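PDB 2EP5: malonyl CoA reductase (malonate semialdehyde-forming) from Sulfolobus tokodaii, which probably catalyses the NADPH-dependent reduction of malonyl-CoA to malonate semialdehyde, releasing CoA, and belongs to the aspartate-semialdehyde dehydrogenase family. Local coordinates for residues 83-87 / 88-92; 127-130 / 131-134; 147-151 / 152-156; 210-213 / 214-217; 337-340 / 341-345. All blocks are in the same frame, centred on the assembly; numbering follows the deposited sequence.

Interaction 1 of 5, residues 83-87 / 88-92; sequences SALPN and ELAES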
loop_
_atom_site.group_PDB
_atom_site.type_symbol
_atom_site.label_atom_id
_atom_site.label_comp_id
_atom_site.label_asym_id
_atom_site.label_seq_id
_atom_site.Cartn_x
_atom_site.Cartn_y
_atom_site.Cartn_z
ATOM N N SER A 83 -21.861 18.454 16.962
ATOM C CA SER A 83 -21.931 18.365 15.512
ATOM C C SER A 83 -20.650 17.927 14.822
ATOM O O SER A 83 -19.558 18.426 15.112
ATOM C CB SER A 83 -22.368 19.716 14.937
ATOM O OG SER A 83 -22.518 19.646 13.529
ATOM N N ALA A 84 -20.809 16.986 13.896
ATOM C CA ALA A 84 -19.705 16.467 13.105
ATOM C C ALA A 84 -20.145 16.542 11.651
ATOM O O ALA A 84 -19.649 15.811 10.801
ATOM C CB ALA A 84 -19.405 15.030 13.491
ATOM N N LEU A 85 -21.096 17.432 11.381
ATOM C CA LEU A 85 -21.621 17.628 10.032
ATOM C C LEU A 85 -20.544 18.021 9.026
ATOM O O LEU A 85 -19.524 18.623 9.381
ATOM C CB LEU A 85 -22.682 18.725 10.041
ATOM C CG LEU A 85 -23.989 18.469 10.779
ATOM C CD1 LEU A 85 -24.679 19.812 11.060
ATOM C CD2 LEU A 85 -24.880 17.540 9.951
ATOM N N PRO A 86 -20.746 17.666 7.750
ATOM C CA PRO A 86 -19.708 18.068 6.797
ATOM C C PRO A 86 -19.715 19.600 6.659
ATOM O O PRO A 86 -20.755 20.251 6.816
ATOM C CB PRO A 86 -20.097 17.329 5.507
ATOM C CG PRO A 86 -21.563 17.007 5.680
ATOM C CD PRO A 86 -21.683 16.696 7.153
ATOM N N ASN A 87 -18.543 20.160 6.387
ATOM C CA ASN A 87 -18.367 21.600 6.252
ATOM C C ASN A 87 -19.379 22.300 5.342
ATOM O O ASN A 87 -19.851 23.390 5.664
ATOM C CB ASN A 87 -16.934 21.897 5.773
ATOM C CG ASN A 87 -15.878 21.556 6.821
ATOM O OD1 ASN A 87 -14.689 21.398 6.505
ATOM N ND2 ASN A 87 -16.305 21.455 8.074
ATOM N N GLU A 88 -19.723 21.682 4.220
ATOM C CA GLU A 88 -20.663 22.294 3.276
ATOM C C GLU A 88 -22.136 22.275 3.693
ATOM O O GLU A 88 -22.982 22.815 2.984
ATOM C CB GLU A 88 -20.538 21.636 1.899
ATOM C CG GLU A 88 -19.311 20.763 1.732
ATOM C CD GLU A 88 -19.335 19.539 2.636
ATOM O OE1 GLU A 88 -20.270 18.710 2.511
ATOM O OE2 GLU A 88 -18.415 19.412 3.472
ATOM N N LEU A 89 -22.452 21.670 4.833
ATOM C CA LEU A 89 -23.849 21.617 5.275
ATOM C C LEU A 89 -24.059 22.204 6.663
ATOM O O LEU A 89 -25.176 22.538 7.041
ATOM C CB LEU A 89 -24.345 20.167 5.287
ATOM C CG LEU A 89 -24.250 19.379 3.979
ATOM C CD1 LEU A 89 -24.637 17.918 4.212
ATOM C CD2 LEU A 89 -25.158 20.021 2.943
ATOM N N ALA A 90 -22.975 22.334 7.413
ATOM C CA ALA A 90 -23.040 22.825 8.778
ATOM C C ALA A 90 -23.571 24.233 9.038
ATOM O O ALA A 90 -24.290 24.435 10.011
ATOM C CB ALA A 90 -21.663 22.673 9.435
ATOM N N GLU A 91 -23.224 25.205 8.196
ATOM C CA GLU A 91 -23.660 26.579 8.443
ATOM C C GLU A 91 -25.157 26.757 8.663
ATOM O O GLU A 91 -25.579 27.162 9.743
ATOM C CB GLU A 91 -23.195 27.525 7.329
ATOM C CG GLU A 91 -23.184 28.992 7.794
ATOM C CD GLU A 91 -22.737 29.980 6.729
ATOM O OE1 GLU A 91 -21.736 29.712 6.038
ATOM O OE2 GLU A 91 -23.379 31.045 6.594
ATOM N N SER A 92 -25.957 26.463 7.646
ATOM C CA SER A 92 -27.398 26.615 7.768
ATOM C C SER A 92 -27.970 25.858 8.962
ATOM O O SER A 92 -28.651 26.430 9.813
ATOM C CB SER A 92 -28.092 26.123 6.499
ATOM O OG SER A 92 -27.653 26.849 5.366
HETATM O O HOH W 1 -22.219 25.082 5.726
#
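Pro86 lays one side of its ring against two side chains of the first helical turn. Its CG meets a methyl of Leu89, 3.5 Å from CD1, while its CB lies against the carboxylate of Glu88, 3.3 Å from OE1. The Glu88 chain is bent at its second torsion (chi2 65°), which brings the carboxylate back to the proline, the two side chains crossing at about a right angle. The carbonyl of Pro86 starts the helical bonding: Pro86 O accepts from Leu89 N at 3.0 Å and from Ala90 N at 3.1 Å. The Leu89 donor stands well above the carbonyl plane, whereas Ala90 N lies nearly along the C=O axis, so one oxygen serves both a tight turn and the first alpha-helical bond. A water links the next carbonyl to the next amide, giving a hydrogen to Asn87 O and accepting one from Glu91 N at 2.7 Å; it takes the place of a direct bond where the helix opens. On the inner side, Leu85 CB touches Ala90 CB at 4.1 Å. This is the turn from strand 80-83 into helix 87-99 within the Rossmann-type nucleotide-binding domain. Leu85 also packs on Leu10 of the adjacent parallel strand 5-10 and on Ile93 one turn further along the helix, while Ala90 touches Ala108 beyond strand 103-106.

Interaction 2 of 5, residues 127-130 / 131-134; sequences EHLE and LLKF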
loop_
_atom_site.group_PDB
_atom_site.type_symbol
_atom_site.label_atom_id
_atom_site.label_comp_id
_atom_site.label_asym_id
_atom_site.label_seq_id
_atom_site.Cartn_x
_atom_site.Cartn_y
_atom_site.Cartn_z
ATOM N N GLU A 127 -9.844 29.320 28.215
ATOM C CA GLU A 127 -10.220 30.649 28.687
ATOM C C GLU A 127 -11.027 31.421 27.645
ATOM O O GLU A 127 -11.824 32.302 27.990
ATOM C CB GLU A 127 -8.971 31.465 29.050
ATOM C CG GLU A 127 -8.082 30.827 30.105
ATOM C CD GLU A 127 -6.764 30.309 29.534
ATOM O OE1 GLU A 127 -6.788 29.534 28.547
ATOM O OE2 GLU A 127 -5.700 30.677 30.083
ATOM N N HIS A 128 -10.826 31.097 26.373
ATOM C CA HIS A 128 -11.546 31.790 25.320
ATOM C C HIS A 128 -13.054 31.598 25.400
ATOM O O HIS A 128 -13.806 32.346 24.775
ATOM C CB HIS A 128 -11.023 31.362 23.947
ATOM C CG HIS A 128 -9.637 31.851 23.654
ATOM N ND1 HIS A 128 -9.051 31.729 22.411
ATOM C CD2 HIS A 128 -8.727 32.477 24.439
ATOM C CE1 HIS A 128 -7.843 32.266 22.442
ATOM N NE2 HIS A 128 -7.623 32.727 23.661
ATOM N N LEU A 129 -13.499 30.607 26.173
ATOM C CA LEU A 129 -14.933 30.346 26.332
ATOM C C LEU A 129 -15.674 31.549 26.927
ATOM O O LEU A 129 -16.899 31.644 26.844
ATOM C CB LEU A 129 -15.159 29.113 27.216
ATOM C CG LEU A 129 -14.924 27.762 26.535
ATOM C CD1 LEU A 129 -14.948 26.634 27.560
ATOM C CD2 LEU A 129 -15.991 27.551 25.470
ATOM N N GLU A 130 -14.924 32.464 27.527
ATOM C CA GLU A 130 -15.522 33.652 28.114
ATOM C C GLU A 130 -16.274 34.449 27.056
ATOM O O GLU A 130 -17.135 35.268 27.385
ATOM C CB GLU A 130 -14.451 34.533 28.757
ATOM C CG GLU A 130 -13.699 33.864 29.889
ATOM C CD GLU A 130 -13.340 34.841 30.988
ATOM O OE1 GLU A 130 -14.276 35.411 31.589
ATOM O OE2 GLU A 130 -12.132 35.043 31.252
ATOM N N LEU A 131 -15.945 34.213 25.788
ATOM C CA LEU A 131 -16.612 34.912 24.697
ATOM C C LEU A 131 -18.093 34.613 24.739
ATOM O O LEU A 131 -18.899 35.388 24.233
ATOM C CB LEU A 131 -16.072 34.472 23.334
ATOM C CG LEU A 131 -14.794 35.103 22.784
ATOM C CD1 LEU A 131 -14.510 34.522 21.396
ATOM C CD2 LEU A 131 -14.949 36.618 22.698
ATOM N N LEU A 132 -18.448 33.483 25.343
ATOM C CA LEU A 132 -19.843 33.081 25.422
ATOM C C LEU A 132 -20.700 34.046 26.231
ATOM O O LEU A 132 -21.915 34.095 26.058
ATOM C CB LEU A 132 -19.951 31.668 26.009
ATOM C CG LEU A 132 -19.430 30.541 25.111
ATOM C CD1 LEU A 132 -19.595 29.188 25.810
ATOM C CD2 LEU A 132 -20.180 30.563 23.789
ATOM N N LYS A 133 -20.063 34.818 27.105
ATOM C CA LYS A 133 -20.774 35.775 27.951
ATOM C C LYS A 133 -21.414 36.932 27.191
ATOM O O LYS A 133 -22.311 37.584 27.706
ATOM C CB LYS A 133 -19.826 36.352 29.006
ATOM C CG LYS A 133 -19.413 35.368 30.093
ATOM C CD LYS A 133 -18.367 35.973 31.028
ATOM C CE LYS A 133 -18.859 37.274 31.662
ATOM N NZ LYS A 133 -17.863 37.871 32.605
ATOM N N PHE A 134 -20.970 37.171 25.963
ATOM C CA PHE A 134 -21.481 38.286 25.176
ATOM C C PHE A 134 -21.988 37.876 23.804
ATOM O O PHE A 134 -22.468 38.713 23.033
ATOM C CB PHE A 134 -20.366 39.320 25.018
ATOM C CG PHE A 134 -19.635 39.614 26.298
ATOM C CD1 PHE A 134 -20.145 40.532 27.214
ATOM C CD2 PHE A 134 -18.454 38.939 26.608
ATOM C CE1 PHE A 134 -19.492 40.778 28.421
ATOM C CE2 PHE A 134 -17.791 39.176 27.817
ATOM C CZ PHE A 134 -18.316 40.100 28.725
HETATM O O HOH W 2 -16.640 35.705 33.963
#
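With CG held opposite the carbonyl carbon in both Leu129 (chi1 -77°) and Leu132 (chi1 -69°), the two leucines extend side by side in the same direction, and Leu129 CD2 meets Leu132 CD1 at 4.0 Å. Glu130 and Lys133 form a second such pair on the polar side. Their charged ends, Glu130 OE1 and Lys133 NZ, remain 4.5 Å apart, beyond a salt bridge, and a water spans them: it accepts from Lys133 NZ at 2.8 Å and gives a weak bond to Glu130 OE1. At this distance the opposite charges probably still attract each other weakly, with the water between them. Three-residue spacing of the pairs follows from the backbone, which is wound as a 3-10 turn. Leu131 N donates to His128 O at 3.0 Å, Leu132 N to Leu129 O at 2.8 Å, and Lys133 N to Glu130 O at 3.0 Å. Phe134 turns its ring back beside Lys133, whose CB lies over one face near the rim. The turn leads from helix 122-125 toward helix 132-140. Leu129 and Leu132 face helix 334-347 at Met344, and Leu132 also reaches Ile144 and Val146 of strand 144-147, an outer strand of the parallel sheet. Leu131, on another side, rests against Pro118 and against Ile224 of strand 224-225.

Interaction 3 of 5, residues 147-151 / 152-156; sequences KNPNC and TAAIM
The backbone leaves strand 144-147 extended and turns into helix 151-160 at Asn150, where Ala154 N donates to Asn150 O at 2.8 Å and Ile155 N to Cys151 O at 3.0 Å. Asn150 is the N-cap. Its chi1 of 157° carries the carboxamide over the helix start, and OD1 accepts from Ala153 N at 2.9 Å on an in-plane lone pair. The other end of the amide, ND2, is bonded to Glu204, which also binds Thr152 OG1, so one carboxylate steadies both the cap and the first turn. Pro149 packs on the first turn, its CG 4.0 Å from Ala154 CB. Cys151, the predicted acyl-thioester nucleophile, holds SG between its backbone N and carbonyl carbon (chi1 47°), with SG 3.4 Å from Thr152 N. His244, the predicted proton acceptor, touches the side chains of both Cys151 and Thr152. A cysteine in the first turn of a helix, preceded by a capping asparagine, is consistent with the catalytic arrangement of this dehydrogenase family. The capping bond and the two bonds to Glu204 hold this first turn in place, and so probably fix the position from which the Cys151 side chain meets His244.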
loop_
_atom_site.group_PDB
_atom_site.type_symbol
_atom_site.label_atom_id
_atom_site.label_comp_id
_atom_site.label_asym_id
_atom_site.label_seq_id
_atom_site.Cartn_x
_atom_site.Cartn_y
_atom_site.Cartn_z
ATOM N N LYS A 147 -16.934 26.391 18.608
ATOM C CA LYS A 147 -16.315 25.663 17.521
ATOM C C LYS A 147 -14.997 25.014 17.889
ATOM O O LYS A 147 -14.336 25.404 18.850
ATOM C CB LYS A 147 -16.122 26.597 16.327
ATOM C CG LYS A 147 -17.400 26.857 15.537
ATOM C CD LYS A 147 -17.791 25.624 14.722
ATOM C CE LYS A 147 -19.144 25.790 14.062
ATOM N NZ LYS A 147 -19.360 24.787 12.987
ATOM N N ASN A 148 -14.639 23.993 17.125
ATOM C CA ASN A 148 -13.386 23.277 17.307
ATOM C C ASN A 148 -12.642 23.471 15.995
ATOM O O ASN A 148 -13.253 23.540 14.928
ATOM C CB ASN A 148 -13.648 21.796 17.579
ATOM C CG ASN A 148 -14.258 21.565 18.942
ATOM O OD1 ASN A 148 -15.362 21.035 19.067
ATOM N ND2 ASN A 148 -13.540 21.972 19.979
ATOM N N PRO A 149 -11.311 23.559 16.052
ATOM C CA PRO A 149 -10.529 23.761 14.832
ATOM C C PRO A 149 -10.291 22.572 13.914
ATOM O O PRO A 149 -10.602 21.424 14.236
ATOM C CB PRO A 149 -9.216 24.324 15.371
ATOM C CG PRO A 149 -9.048 23.550 16.648
ATOM C CD PRO A 149 -10.448 23.590 17.247
ATOM N N ASN A 150 -9.737 22.889 12.751
ATOM C CA ASN A 150 -9.354 21.909 11.748
ATOM C C ASN A 150 -8.431 20.916 12.468
ATOM O O ASN A 150 -7.579 21.321 13.270
ATOM C CB ASN A 150 -8.633 22.641 10.602
ATOM C CG ASN A 150 -7.729 21.738 9.790
ATOM O OD1 ASN A 150 -6.549 21.573 10.109
ATOM N ND2 ASN A 150 -8.276 21.147 8.732
ATOM N N CYS A 151 -8.613 19.626 12.199
ATOM C CA CYS A 151 -7.816 18.587 12.853
ATOM C C CYS A 151 -6.312 18.847 12.836
ATOM O O CYS A 151 -5.640 18.709 13.861
ATOM C CB CYS A 151 -8.132 17.209 12.244
ATOM S SG CYS A 151 -8.164 17.131 10.439
ATOM N N THR A 152 -5.785 19.241 11.683
ATOM C CA THR A 152 -4.359 19.514 11.564
ATOM C C THR A 152 -3.974 20.707 12.437
ATOM O O THR A 152 -2.941 20.694 13.109
ATOM C CB THR A 152 -3.978 19.819 10.109
ATOM O OG1 THR A 152 -4.508 18.796 9.257
ATOM C CG2 THR A 152 -2.459 19.871 9.957
ATOM N N ALA A 153 -4.812 21.740 12.414
ATOM C CA ALA A 153 -4.571 22.934 13.208
ATOM C C ALA A 153 -4.527 22.546 14.676
ATOM O O ALA A 153 -3.629 22.962 15.419
ATOM C CB ALA A 153 -5.683 23.951 12.973
ATOM N N ALA A 154 -5.512 21.749 15.090
ATOM C CA ALA A 154 -5.603 21.288 16.469
ATOM C C ALA A 154 -4.304 20.606 16.882
ATOM O O ALA A 154 -3.742 20.902 17.936
ATOM C CB ALA A 154 -6.762 20.321 16.616
ATOM N N ILE A 155 -3.825 19.697 16.040
ATOM C CA ILE A 155 -2.601 18.973 16.336
ATOM C C ILE A 155 -1.387 19.906 16.390
ATOM O O ILE A 155 -0.601 19.858 17.336
ATOM C CB ILE A 155 -2.376 17.841 15.294
ATOM C CG1 ILE A 155 -3.532 16.831 15.386
ATOM C CG2 ILE A 155 -1.036 17.137 15.549
ATOM C CD1 ILE A 155 -3.544 15.774 14.293
ATOM N N MET A 156 -1.248 20.765 15.385
ATOM C CA MET A 156 -0.127 21.703 15.326
ATOM C C MET A 156 -0.074 22.694 16.492
ATOM O O MET A 156 1.010 23.073 16.942
ATOM C CB MET A 156 -0.178 22.499 14.024
ATOM C CG MET A 156 -0.089 21.670 12.761
ATOM S SD MET A 156 1.326 20.548 12.733
ATOM C CE MET A 156 0.509 19.034 12.139
#

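Interaction 4 of 5, residues 210-213 / 214-217; sequences KELT and KLNG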
loop_
_atom_site.group_PDB
_atom_site.type_symbol
_atom_site.label_atom_id
_atom_site.label_comp_id
_atom_site.label_asym_id
_atom_site.label_seq_id
_atom_site.Cartn_x
_atom_site.Cartn_y
_atom_site.Cartn_z
ATOM N N LYS A 210 -4.543 30.542 9.601
ATOM C CA LYS A 210 -5.488 31.436 10.259
ATOM C C LYS A 210 -5.975 30.917 11.607
ATOM O O LYS A 210 -5.917 31.630 12.614
ATOM C CB LYS A 210 -6.689 31.701 9.349
ATOM C CG LYS A 210 -6.333 32.419 8.056
ATOM C CD LYS A 210 -7.589 32.837 7.287
ATOM C CE LYS A 210 -7.231 33.431 5.923
ATOM N NZ LYS A 210 -6.185 34.492 6.045
ATOM N N GLU A 211 -6.456 29.676 11.631
ATOM C CA GLU A 211 -6.960 29.090 12.871
ATOM C C GLU A 211 -5.905 29.039 13.963
ATOM O O GLU A 211 -6.208 29.220 15.138
ATOM C CB GLU A 211 -7.513 27.689 12.606
ATOM C CG GLU A 211 -8.868 27.703 11.928
ATOM C CD GLU A 211 -9.383 26.308 11.616
ATOM O OE1 GLU A 211 -9.205 25.402 12.456
ATOM O OE2 GLU A 211 -9.976 26.123 10.536
ATOM N N LEU A 212 -4.660 28.798 13.576
ATOM C CA LEU A 212 -3.571 28.749 14.547
ATOM C C LEU A 212 -3.451 30.129 15.224
ATOM O O LEU A 212 -3.081 30.237 16.398
ATOM C CB LEU A 212 -2.272 28.374 13.826
ATOM C CG LEU A 212 -1.378 27.267 14.403
ATOM C CD1 LEU A 212 -2.199 26.074 14.836
ATOM C CD2 LEU A 212 -0.353 26.868 13.356
ATOM N N THR A 213 -3.785 31.177 14.472
ATOM C CA THR A 213 -3.742 32.552 14.973
ATOM C C THR A 213 -4.766 32.792 16.093
ATOM O O THR A 213 -4.497 33.518 17.060
ATOM C CB THR A 213 -4.006 33.550 13.819
ATOM O OG1 THR A 213 -2.800 33.739 13.068
ATOM C CG2 THR A 213 -4.479 34.864 14.345
ATOM N N LYS A 214 -5.937 32.177 15.966
ATOM C CA LYS A 214 -6.983 32.325 16.971
ATOM C C LYS A 214 -6.771 31.386 18.157
ATOM O O LYS A 214 -6.999 31.764 19.301
ATOM C CB LYS A 214 -8.348 32.062 16.346
ATOM C CG LYS A 214 -9.516 32.386 17.258
ATOM C CD LYS A 214 -10.829 32.235 16.504
ATOM C CE LYS A 214 -12.014 32.618 17.369
ATOM N NZ LYS A 214 -13.268 32.577 16.575
ATOM N N LEU A 215 -6.334 30.161 17.883
ATOM C CA LEU A 215 -6.091 29.189 18.946
ATOM C C LEU A 215 -5.037 29.680 19.930
ATOM O O LEU A 215 -5.134 29.427 21.135
ATOM C CB LEU A 215 -5.639 27.860 18.348
ATOM C CG LEU A 215 -6.725 27.128 17.562
ATOM C CD1 LEU A 215 -6.106 25.971 16.789
ATOM C CD2 LEU A 215 -7.819 26.649 18.524
ATOM N N ASN A 216 -4.037 30.388 19.412
ATOM C CA ASN A 216 -2.955 30.899 20.242
ATOM C C ASN A 216 -3.171 32.340 20.666
ATOM O O ASN A 216 -2.285 32.956 21.251
ATOM C CB ASN A 216 -1.631 30.788 19.489
ATOM C CG ASN A 216 -1.253 29.354 19.195
ATOM O OD1 ASN A 216 -0.914 28.596 20.102
ATOM N ND2 ASN A 216 -1.325 28.969 17.925
ATOM N N GLY A 217 -4.355 32.867 20.369
ATOM C CA GLY A 217 -4.670 34.238 20.714
ATOM C C GLY A 217 -4.872 34.441 22.196
ATOM O O GLY A 217 -4.911 33.481 22.969
#
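Leu212 O is gripped twice by Asn216, through the side-chain ND2 at 2.7 Å and the backbone N at 3.2 Å, and the two donors arrive from opposite faces of the carbonyl plane. The side-chain bond is somewhat bent, with an N-H...O angle of 141°. Asn216 has CG opposite its carbonyl carbon (chi1 -64°), which sends the amide back along the helix beside Leu212, where ND2 also passes 3.9 Å from Leu212 CG. These bonds stand at the C-terminal end of helix 204-215: Asn216 is the first residue to leave helical backbone angles, and its amide supplies a second donor to a carbonyl of the last turn. One residue earlier, Leu215 N makes a nearly straight bond to Glu211 O at 2.9 Å, and Leu215 folds its branch over the same oxygen, CG lying 3.2 Å from Glu211 O. Lys214 N adds only weak bonds to Lys210 O and Glu211 O. The charged ends of Glu211 and Lys214 find their partners in other parts of the chain. Glu211 forms a salt bridge with Arg112 and accepts from Asn150 N, beside the predicted nucleophile Cys151. Lys214, with CG opposite its backbone N and the rest of the chain extended, reaches the carbonyls of Arg112, Asp114 and Val117. On the apolar side, Leu212 and Asn216 pack against Ile160 of helix 151-160.

Interaction 5 of 5, residues 337-340 / 341-345; sequences TILT and VEVMK
Glu342 lays its chain back across the preceding turn, where OE1 lies 3.4 Å from Leu339 CD2 and OE2 3.9 Å from Ile338 CG2. It meets Leu339 at about a right angle and runs slantwise to Ile338. With CG opposite the carbonyl carbon (chi1 -47°) and the chain extended beyond, the carboxylate is carried along the helix side; there Thr279 binds OE2. One step along, Leu339 CD2 touches Val343 CG2 at 4.3 Å. Met344 SD lies 4.2 Å from Thr340 CG2, and the bend at chi3 turns only the terminal CE. These are the i to i+3 and i to i+4 neighbours of a regular alpha-helix, part of helix 334-347 near the C terminus. Its bonds are even: Val341 N to Thr337 O at 3.1 Å, then Glu342 N to Ile338 O and Met344 N to Thr340 O, both at 3.0 Å. The buried hydroxyls are satisfied on the opposite side from Glu342. Thr340 OG1 bonds to Ile336 O one turn back and to Asn148 ND2, while Thr337 OG1 pairs with Asn148 OD1 and Asn107. Val341 and Met344 lie against Val105 of strand 103-106, and Ile338 against Met23 and Leu24 of helix 15-24.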
loop_
_atom_site.group_PDB
_atom_site.type_symbol
_atom_site.label_atom_id
_atom_site.label_comp_id
_atom_site.label_asym_id
_atom_site.label_seq_id
_atom_site.Cartn_x
_atom_site.Cartn_y
_atom_site.Cartn_z
ATOM N N THR A 337 -14.009 17.731 20.761
ATOM C CA THR A 337 -15.370 18.237 20.859
ATOM C C THR A 337 -15.953 17.775 22.194
ATOM O O THR A 337 -16.551 18.551 22.936
ATOM C CB THR A 337 -16.253 17.696 19.727
ATOM O OG1 THR A 337 -15.764 18.177 18.474
ATOM C CG2 THR A 337 -17.703 18.150 19.910
ATOM N N ILE A 338 -15.763 16.496 22.489
ATOM C CA ILE A 338 -16.265 15.913 23.723
ATOM C C ILE A 338 -15.532 16.536 24.910
ATOM O O ILE A 338 -16.137 16.818 25.949
ATOM C CB ILE A 338 -16.076 14.367 23.696
ATOM C CG1 ILE A 338 -17.020 13.759 22.651
ATOM C CG2 ILE A 338 -16.327 13.767 25.073
ATOM C CD1 ILE A 338 -16.763 12.287 22.358
ATOM N N LEU A 339 -14.233 16.765 24.747
ATOM C CA LEU A 339 -13.429 17.356 25.813
ATOM C C LEU A 339 -13.873 18.802 26.029
ATOM O O LEU A 339 -13.837 19.320 27.149
ATOM C CB LEU A 339 -11.936 17.335 25.448
ATOM C CG LEU A 339 -10.918 17.092 26.571
ATOM C CD1 LEU A 339 -9.663 17.893 26.283
ATOM C CD2 LEU A 339 -11.470 17.485 27.921
ATOM N N THR A 340 -14.287 19.456 24.948
ATOM C CA THR A 340 -14.738 20.836 25.039
ATOM C C THR A 340 -16.002 20.891 25.877
ATOM O O THR A 340 -16.158 21.784 26.708
ATOM C CB THR A 340 -15.001 21.440 23.641
ATOM O OG1 THR A 340 -13.775 21.459 22.896
ATOM C CG2 THR A 340 -15.528 22.870 23.764
ATOM N N VAL A 341 -16.900 19.927 25.672
ATOM C CA VAL A 341 -18.138 19.884 26.450
ATOM C C VAL A 341 -17.809 19.641 27.929
ATOM O O VAL A 341 -18.381 20.286 28.812
ATOM C CB VAL A 341 -19.109 18.764 25.971
ATOM C CG1 VAL A 341 -20.374 18.791 26.817
ATOM C CG2 VAL A 341 -19.468 18.959 24.505
ATOM N N GLU A 342 -16.882 18.726 28.198
ATOM C CA GLU A 342 -16.513 18.443 29.587
ATOM C C GLU A 342 -16.027 19.724 30.275
ATOM O O GLU A 342 -16.424 20.028 31.402
ATOM C CB GLU A 342 -15.424 17.365 29.651
ATOM C CG GLU A 342 -15.716 16.151 28.779
ATOM C CD GLU A 342 -14.732 15.007 28.981
ATOM O OE1 GLU A 342 -13.570 15.260 29.359
ATOM O OE2 GLU A 342 -15.120 13.846 28.746
ATOM N N VAL A 343 -15.172 20.477 29.590
ATOM C CA VAL A 343 -14.651 21.722 30.141
ATOM C C VAL A 343 -15.785 22.710 30.445
ATOM O O VAL A 343 -15.807 23.332 31.507
ATOM C CB VAL A 343 -13.661 22.397 29.159
ATOM C CG1 VAL A 343 -13.314 23.793 29.655
ATOM C CG2 VAL A 343 -12.398 21.549 29.013
ATOM N N MET A 344 -16.712 22.850 29.501
ATOM C CA MET A 344 -17.840 23.758 29.651
ATOM C C MET A 344 -18.652 23.417 30.899
ATOM O O MET A 344 -19.075 24.308 31.632
ATOM C CB MET A 344 -18.735 23.701 28.407
ATOM C CG MET A 344 -18.131 24.344 27.161
ATOM S SD MET A 344 -19.113 24.061 25.667
ATOM C CE MET A 344 -20.381 25.314 25.816
ATOM N N LYS A 345 -18.868 22.128 31.143
ATOM C CA LYS A 345 -19.610 21.713 32.329
ATOM C C LYS A 345 -18.783 22.109 33.554
ATOM O O LYS A 345 -19.303 22.670 34.517
ATOM C CB LYS A 345 -19.847 20.198 32.308
ATOM C CG LYS A 345 -20.529 19.644 33.557
ATOM C CD LYS A 345 -21.925 20.219 33.746
ATOM C CE LYS A 345 -22.574 19.705 35.032
ATOM N NZ LYS A 345 -23.964 20.218 35.215
#

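Overall arrangement
From the N terminus the five contacts follow in series; each is local, and none nests in or crosses another. Interaction 1 turns strand 80-83 into its helix, interaction 2 starts helix 132-140, and interaction 3 leads from the last strand of the parallel sheet into the helix of the predicted nucleophile. Interaction 4 ends helix 204-215 in the dimerisation domain, and interaction 5 lies in the C-terminal helix, back against the nucleotide-binding sheet. Interaction 3 joins both, hydrogen-bonding to interaction 4 just before its helix and to interaction 5 just after its strand. Interaction 2 bonds to interaction 4 through His128 and Gly217, and packs on interaction 5 through its leucines. Interaction 1 touches none of the others.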